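Local coordinates for protein putative leucoanthocyanidin reductase 1 (Vitis vinifera, PDB 3I6I) that reduces leucoanthocyanidins to flavan-3-ols with NADPH in flavonoid biosynthesis, as a Rossmann-fold reductase of the short-chain dehydrogenase/reductase type, at residues Phe182-Gly187 / Val248-Asp253; Ala163-Tyr168 / Asn231-Val236; Asp128-Gly133 / Phe272-Phe277. All coordinates share one frame; numbering follows the deposited sequence.

Contact 1: Phe182-Gly187 / Val248-Asp253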
# COMPACT_ATOMS: atom_id res chain seq x y z
N PHE A 182 6.87 16.28 21.45
CA PHE A 182 5.50 16.85 21.35
C PHE A 182 4.80 16.29 20.13
O PHE A 182 5.45 15.79 19.19
CB PHE A 182 5.50 18.39 21.36
CG PHE A 182 6.22 19.02 20.17
CD1 PHE A 182 7.57 19.35 20.27
CD2 PHE A 182 5.58 19.23 18.97
CE1 PHE A 182 8.25 19.90 19.17
CE2 PHE A 182 6.26 19.80 17.88
CZ PHE A 182 7.60 20.13 18.01
N PHE A 183 3.47 16.33 20.15
CA PHE A 183 2.68 15.78 19.08
C PHE A 183 2.23 16.93 18.17
O PHE A 183 1.71 17.92 18.64
CB PHE A 183 1.40 15.10 19.62
CG PHE A 183 1.63 13.85 20.43
CD1 PHE A 183 2.00 12.65 19.81
CD2 PHE A 183 1.36 13.85 21.79
CE1 PHE A 183 2.14 11.48 20.56
CE2 PHE A 183 1.54 12.68 22.56
CZ PHE A 183 1.93 11.49 21.95
N GLN A 184 2.40 16.75 16.87
CA GLN A 184 1.80 17.62 15.86
C GLN A 184 0.46 17.06 15.43
O GLN A 184 0.39 15.99 14.80
CB GLN A 184 2.76 17.79 14.66
CG GLN A 184 3.97 18.49 15.03
CD GLN A 184 4.77 19.01 13.83
OE1 GLN A 184 4.78 18.41 12.75
NE2 GLN A 184 5.42 20.15 14.03
N ILE A 185 -0.60 17.79 15.77
CA ILE A 185 -1.99 17.40 15.54
C ILE A 185 -2.50 18.21 14.35
O ILE A 185 -2.53 19.47 14.40
CB ILE A 185 -2.87 17.70 16.80
CG1 ILE A 185 -2.33 17.03 18.09
CG2 ILE A 185 -4.33 17.30 16.60
CD1 ILE A 185 -2.20 15.54 17.97
N TYR A 186 -2.91 17.50 13.28
CA TYR A 186 -3.46 18.15 12.08
C TYR A 186 -4.88 18.62 12.30
O TYR A 186 -5.77 17.83 12.69
CB TYR A 186 -3.39 17.21 10.84
CG TYR A 186 -2.04 16.62 10.68
CD1 TYR A 186 -0.96 17.44 10.44
CD2 TYR A 186 -1.82 15.26 10.82
CE1 TYR A 186 0.31 16.93 10.33
CE2 TYR A 186 -0.55 14.72 10.71
CZ TYR A 186 0.53 15.57 10.46
OH TYR A 186 1.82 15.09 10.35
N GLY A 187 -5.08 19.90 12.01
CA GLY A 187 -6.40 20.54 12.13
C GLY A 187 -6.96 20.39 13.52
O GLY A 187 -6.26 20.64 14.52
N VAL A 248 0.40 20.27 19.75
CA VAL A 248 0.42 21.53 19.03
C VAL A 248 -0.34 21.34 17.73
O VAL A 248 -0.35 20.24 17.21
CB VAL A 248 1.89 22.02 18.75
CG1 VAL A 248 2.69 22.21 20.06
CG2 VAL A 248 2.62 21.12 17.69
N THR A 249 -0.96 22.40 17.21
CA THR A 249 -1.75 22.29 15.98
C THR A 249 -0.89 22.56 14.72
O THR A 249 -0.13 23.51 14.67
CB THR A 249 -2.87 23.34 15.98
OG1 THR A 249 -3.70 23.09 17.10
CG2 THR A 249 -3.73 23.27 14.68
N VAL A 250 -1.05 21.70 13.74
CA VAL A 250 -0.57 21.95 12.36
C VAL A 250 -1.85 22.21 11.56
O VAL A 250 -2.74 21.36 11.50
CB VAL A 250 0.25 20.76 11.83
CG1 VAL A 250 0.48 20.88 10.32
CG2 VAL A 250 1.54 20.60 12.57
N THR A 251 -1.97 23.42 11.01
CA THR A 251 -3.15 23.84 10.36
C THR A 251 -3.26 23.24 8.93
O THR A 251 -2.27 22.78 8.34
CB THR A 251 -3.23 25.38 10.22
OG1 THR A 251 -2.16 25.86 9.40
CG2 THR A 251 -3.25 26.12 11.60
N GLU A 252 -4.46 23.31 8.38
CA GLU A 252 -4.68 22.96 6.97
C GLU A 252 -3.75 23.80 6.07
O GLU A 252 -3.15 23.29 5.14
CB GLU A 252 -6.13 23.20 6.57
CG GLU A 252 -6.34 23.29 5.06
CD GLU A 252 -7.83 23.27 4.69
OE1 GLU A 252 -8.60 23.86 5.46
OE2 GLU A 252 -8.22 22.74 3.61
N ASP A 253 -3.63 25.08 6.36
CA ASP A 253 -2.83 25.94 5.50
C ASP A 253 -1.33 25.60 5.58
O ASP A 253 -0.61 25.73 4.57
CB ASP A 253 -3.11 27.42 5.76
CG ASP A 253 -4.26 27.97 4.85
OD1 ASP A 253 -5.01 27.18 4.17
OD2 ASP A 253 -4.42 29.18 4.79
O HOH W 1 -5.59 20.79 17.02
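Ile185 O receives the amide of Val250 at 2.8 Å from its N, and Thr249 CA adds a CA-H...O contact to the same oxygen. Val250 N stands above the carbonyl plane, 38° out of it, although its N-H points nearly straight at the oxygen. Val250 O is gripped in the same double fashion, by Gly187 N at 2.8 Å and by Tyr186 CA. With Val248 N to Phe183 O and Ile185 N to Val248 O, both 2.9 Å, four bonds join strands 183-186 and 248-250 as a parallel pair.

On one face of the pair Val250 splits its methyls between two neighbours. CG1, anti to the backbone N (chi1 168°), lies in the ring plane of Tyr186 at the CD1 edge, 3.7 Å from CD1, and the two side chains run side by side. CG2, beside the backbone N, meets Gln184 CB at 3.7 Å. Two residues earlier in the strand, Val248 CG2 touches Phe182 CD2, also at 3.7 Å. On the other face a water donates to Gly187 O and bonds Thr249 OG1 at the end of the pairing, while Ile185 packs on Ile230 and Asn231 of helix 230-241.

Backbone bonds thus set the register of this two-stranded parallel sheet, with the valine methyls filling in between the side chains of Phe182, Gln184 and Tyr186.

Contact 2: Ala163-Tyr168 / Asn231-Val236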
# COMPACT_ATOMS: atom_id res chain seq x y z
N ALA A 163 0.40 1.45 9.89
CA ALA A 163 0.33 1.80 11.29
C ALA A 163 1.63 2.38 11.80
O ALA A 163 2.33 1.77 12.58
CB ALA A 163 -0.07 0.64 12.07
N SER A 164 1.95 3.57 11.34
CA SER A 164 3.12 4.30 11.80
C SER A 164 2.60 5.65 12.20
O SER A 164 1.42 5.96 12.02
CB SER A 164 4.16 4.42 10.69
OG SER A 164 3.62 5.01 9.53
N TRP A 165 3.48 6.47 12.77
CA TRP A 165 3.10 7.83 13.11
C TRP A 165 3.08 8.60 11.78
O TRP A 165 4.04 8.56 11.05
CB TRP A 165 4.04 8.49 14.15
CG TRP A 165 3.44 9.79 14.52
CD1 TRP A 165 3.65 10.98 13.90
CD2 TRP A 165 2.40 10.01 15.47
NE1 TRP A 165 2.84 11.95 14.45
CE2 TRP A 165 2.07 11.38 15.42
CE3 TRP A 165 1.72 9.19 16.37
CZ2 TRP A 165 1.09 11.95 16.24
CZ3 TRP A 165 0.76 9.75 17.19
CH2 TRP A 165 0.45 11.11 17.12
N PRO A 166 1.96 9.30 11.47
CA PRO A 166 1.80 10.10 10.24
C PRO A 166 2.47 11.47 10.28
O PRO A 166 1.82 12.49 10.55
CB PRO A 166 0.28 10.26 10.15
CG PRO A 166 -0.18 10.24 11.54
CD PRO A 166 0.71 9.29 12.27
N TYR A 167 3.77 11.52 10.07
CA TYR A 167 4.45 12.81 9.93
C TYR A 167 4.17 13.42 8.56
O TYR A 167 3.98 12.70 7.61
CB TYR A 167 5.95 12.60 10.07
CG TYR A 167 6.38 12.19 11.45
CD1 TYR A 167 6.49 13.13 12.48
CD2 TYR A 167 6.70 10.86 11.72
CE1 TYR A 167 6.92 12.76 13.75
CE2 TYR A 167 7.13 10.47 13.00
CZ TYR A 167 7.23 11.43 14.00
OH TYR A 167 7.65 11.07 15.26
N TYR A 168 4.21 14.75 8.45
CA TYR A 168 3.79 15.43 7.20
C TYR A 168 4.79 15.24 6.04
O TYR A 168 4.41 15.39 4.88
CB TYR A 168 3.60 16.93 7.40
CG TYR A 168 4.89 17.74 7.31
CD1 TYR A 168 5.19 18.49 6.17
CD2 TYR A 168 5.80 17.73 8.35
CE1 TYR A 168 6.39 19.26 6.08
CE2 TYR A 168 6.99 18.48 8.28
CZ TYR A 168 7.30 19.23 7.13
OH TYR A 168 8.48 19.99 7.06
N ASN A 231 -5.79 12.68 17.47
CA ASN A 231 -5.82 12.81 18.94
C ASN A 231 -5.85 11.44 19.68
O ASN A 231 -5.17 11.23 20.68
CB ASN A 231 -6.95 13.72 19.40
CG ASN A 231 -6.59 15.21 19.29
OD1 ASN A 231 -5.53 15.62 19.71
ND2 ASN A 231 -7.51 16.00 18.74
N GLU A 232 -6.58 10.49 19.11
CA GLU A 232 -6.65 9.17 19.69
C GLU A 232 -5.33 8.42 19.53
O GLU A 232 -4.87 7.75 20.45
CB GLU A 232 -7.84 8.39 19.06
CG GLU A 232 -9.20 9.02 19.41
CD GLU A 232 -10.39 8.43 18.64
OE1 GLU A 232 -10.24 8.01 17.47
OE2 GLU A 232 -11.48 8.34 19.24
N LEU A 233 -4.70 8.59 18.36
CA LEU A 233 -3.45 7.96 18.03
C LEU A 233 -2.37 8.45 19.00
O LEU A 233 -1.61 7.64 19.59
CB LEU A 233 -3.08 8.27 16.58
CG LEU A 233 -1.99 7.39 15.94
CD1 LEU A 233 -2.51 5.93 15.65
CD2 LEU A 233 -1.44 8.01 14.60
N ALA A 234 -2.36 9.76 19.23
CA ALA A 234 -1.51 10.35 20.28
C ALA A 234 -1.72 9.73 21.64
O ALA A 234 -0.76 9.37 22.34
CB ALA A 234 -1.76 11.86 20.36
N SER A 235 -2.97 9.58 22.04
CA SER A 235 -3.26 8.98 23.32
C SER A 235 -2.79 7.53 23.46
O SER A 235 -2.34 7.15 24.54
CB SER A 235 -4.74 9.12 23.66
OG SER A 235 -5.09 10.50 23.73
N VAL A 236 -2.89 6.73 22.39
CA VAL A 236 -2.35 5.39 22.43
C VAL A 236 -0.84 5.41 22.69
O VAL A 236 -0.32 4.61 23.45
CB VAL A 236 -2.57 4.60 21.11
CG1 VAL A 236 -1.95 3.22 21.29
CG2 VAL A 236 -4.06 4.50 20.77
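An inverse gamma turn centred on Pro166 gives the segment 163-168 its bend, and there the loop following strand 161-162 packs on helix 230-241. Leu233 is the helix residue that meets the turn. Its CD2 presses on Pro166 CD at 3.4 Å, tighter than usual van der Waals contact, the two side chains reaching toward each other tip to tip. The same methyl makes an off-centre CH-pi contact with the indole of Trp165, 4.2 Å from the centroid of the six-membered ring and 29° off its normal. Trp165 CG is anti to the backbone N (chi1 -173°), and the indole slides past Leu233 in the opposite direction to it.

Beyond the leucine the benzo rim of the indole meets helix backbone: Ala234 N lies near the ring plane, 3.7 Å from Trp165 CZ3, and Ala234 CB is 4.0 Å from CH2. Pro166 CD lies over one face of the indole, offset toward the rim, and Trp165 CD1 sits over the centre of the Tyr167 ring, 3.4 Å above its plane. The contact is buried, and its side-chain pairs are apolar.

Around it, Trp165 also meets the ring of Phe183 from strand 183-186, the planes about 35° apart, and Phe183 packs on Ala234 as well. Helix 307-315 closes in through Phe311 on Leu233 and Tyr314 on Ser164, so the loop lies among two helices and a strand.

Contact 3: Asp128-Gly133 / Phe272-Phe277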
# COMPACT_ATOMS: atom_id res chain seq x y z
N ASP A 128 -9.55 13.12 -3.82
CA ASP A 128 -9.20 14.28 -4.63
C ASP A 128 -8.14 15.12 -3.88
O ASP A 128 -8.41 16.27 -3.49
CB ASP A 128 -10.50 15.06 -4.88
CG ASP A 128 -10.32 16.29 -5.72
OD1 ASP A 128 -9.43 16.30 -6.60
OD2 ASP A 128 -11.06 17.28 -5.46
N PRO A 129 -6.92 14.57 -3.73
CA PRO A 129 -5.90 15.34 -3.03
C PRO A 129 -5.43 16.52 -3.79
O PRO A 129 -5.57 16.57 -5.01
CB PRO A 129 -4.74 14.35 -2.88
CG PRO A 129 -4.95 13.41 -4.05
CD PRO A 129 -6.40 13.26 -4.16
N VAL A 130 -4.87 17.49 -3.10
CA VAL A 130 -4.20 18.55 -3.83
C VAL A 130 -2.94 18.10 -4.55
O VAL A 130 -2.44 17.01 -4.31
CB VAL A 130 -3.86 19.77 -2.88
CG1 VAL A 130 -5.15 20.28 -2.25
CG2 VAL A 130 -2.77 19.38 -1.80
N GLU A 131 -2.41 18.96 -5.42
CA GLU A 131 -1.14 18.65 -6.07
C GLU A 131 -0.03 18.73 -5.02
O GLU A 131 -0.12 19.53 -4.09
CB GLU A 131 -0.86 19.61 -7.20
CG GLU A 131 -1.84 19.51 -8.36
CD GLU A 131 -1.57 18.34 -9.28
OE1 GLU A 131 -0.70 17.50 -8.94
OE2 GLU A 131 -2.22 18.26 -10.38
N PRO A 132 1.05 17.95 -5.17
CA PRO A 132 1.31 16.98 -6.24
C PRO A 132 0.84 15.54 -5.93
O PRO A 132 1.12 14.63 -6.70
CB PRO A 132 2.82 17.06 -6.39
CG PRO A 132 3.32 17.32 -4.95
CD PRO A 132 2.24 18.18 -4.32
N GLY A 133 0.11 15.33 -4.83
CA GLY A 133 -0.54 14.05 -4.58
C GLY A 133 -1.43 13.68 -5.76
O GLY A 133 -1.44 12.52 -6.21
N PHE A 272 -1.21 14.16 0.74
CA PHE A 272 -2.01 13.02 1.24
C PHE A 272 -2.40 13.17 2.72
O PHE A 272 -3.50 12.79 3.10
CB PHE A 272 -1.26 11.72 1.05
CG PHE A 272 -1.01 11.35 -0.39
CD1 PHE A 272 -1.88 11.69 -1.42
CD2 PHE A 272 0.12 10.63 -0.71
CE1 PHE A 272 -1.60 11.31 -2.73
CE2 PHE A 272 0.37 10.23 -2.01
CZ PHE A 272 -0.50 10.58 -3.02
N THR A 273 -1.50 13.75 3.53
CA THR A 273 -1.83 14.11 4.94
C THR A 273 -3.06 15.03 5.01
O THR A 273 -3.96 14.84 5.84
CB THR A 273 -0.60 14.77 5.65
OG1 THR A 273 0.52 13.86 5.59
CG2 THR A 273 -0.89 15.03 7.15
N HIS A 274 -3.09 16.05 4.18
CA HIS A 274 -4.23 16.96 4.07
C HIS A 274 -5.50 16.20 3.68
O HIS A 274 -6.56 16.36 4.30
CB HIS A 274 -3.92 18.04 3.05
CG HIS A 274 -5.04 18.98 2.79
ND1 HIS A 274 -5.88 18.86 1.71
CD2 HIS A 274 -5.41 20.12 3.42
CE1 HIS A 274 -6.76 19.85 1.73
NE2 HIS A 274 -6.50 20.62 2.77
N ASP A 275 -5.41 15.36 2.67
CA ASP A 275 -6.57 14.62 2.20
C ASP A 275 -7.16 13.74 3.32
O ASP A 275 -8.40 13.69 3.48
CB ASP A 275 -6.22 13.78 0.96
CG ASP A 275 -7.42 13.56 0.03
OD1 ASP A 275 -8.52 14.24 0.13
OD2 ASP A 275 -7.26 12.69 -0.86
N ILE A 276 -6.29 13.04 4.03
CA ILE A 276 -6.70 12.14 5.11
C ILE A 276 -7.23 12.89 6.30
O ILE A 276 -8.36 12.62 6.73
CB ILE A 276 -5.59 11.22 5.55
CG1 ILE A 276 -5.04 10.35 4.41
CG2 ILE A 276 -5.98 10.41 6.82
CD1 ILE A 276 -3.65 9.74 4.74
N PHE A 277 -6.41 13.80 6.84
CA PHE A 277 -6.66 14.36 8.18
C PHE A 277 -7.41 15.68 8.21
O PHE A 277 -7.91 16.08 9.27
CB PHE A 277 -5.37 14.41 8.97
CG PHE A 277 -4.80 13.06 9.25
CD1 PHE A 277 -5.43 12.19 10.14
CD2 PHE A 277 -3.70 12.59 8.59
CE1 PHE A 277 -4.94 10.93 10.37
CE2 PHE A 277 -3.21 11.32 8.80
CZ PHE A 277 -3.81 10.49 9.72
O HOH W 2 -10.60 13.91 -1.26
O HOH W 3 -5.01 16.95 -0.34
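Phe272 CG stands anti to the carbonyl carbon (chi1 -64°) and Asp275 CG anti to its own backbone N (chi1 -151°), and from these positions both side chains meet the segment 128-133. Phe272 CE1 comes within 3.5 Å of CA of Gly133, the first residue of helix 133-149, where a CB would collide with the ring. Pro129 CG lies at the edge of that ring, near its plane and 4.2 Å from CE1. Asp275 OD2 is beside Pro129, 3.5 Å from its CD; the proline nitrogen has no hydrogen to offer it. Two waters supply the polar links. One accepts from Asp128 N and donates to Asp275 OD1, at 2.5 Å from that oxygen; the other accepts from Val130 N at 2.8 Å and lies in the ring plane of His274, 2.9 Å from ND1. His274 NE2 is hydrogen-bonded to Glu252 OE2. An alanine in place of Phe272 would probably open a gap beside Gly133 and Pro129 and leave Tyr137 without its ring partner. The loop leads into helix 133-149, whose Tyr137 and Met136 meet Phe272, while Val130 and His274 turn to Leu256 of helix 252-260; helix 266-277 thus faces both helices.

How the contacts relate
Contact 3 spans the chain most widely, and contacts 1 and 2 both fall inside the loop it closes, their own segments alternating. Contacts 1 and 2 lie about 12 Å apart between centres and are tied by Tyr186 OH, 2.6 Å from Pro166 O in a probable hydrogen bond. Contact 1 reaches contact 3, about 15 Å away between centres, through Glu252 OE2 and His274 NE2, a probable bond of 2.9 Å. Contacts 2 and 3 meet where Pro166 packs on Phe277. The side chains of Ser164 and Phe272 are each about 6 Å from bound NADPH, whereas Tyr186 is about 13 Å away; contacts 2 and 3 therefore border the cofactor region, and contact 1 lies farther out.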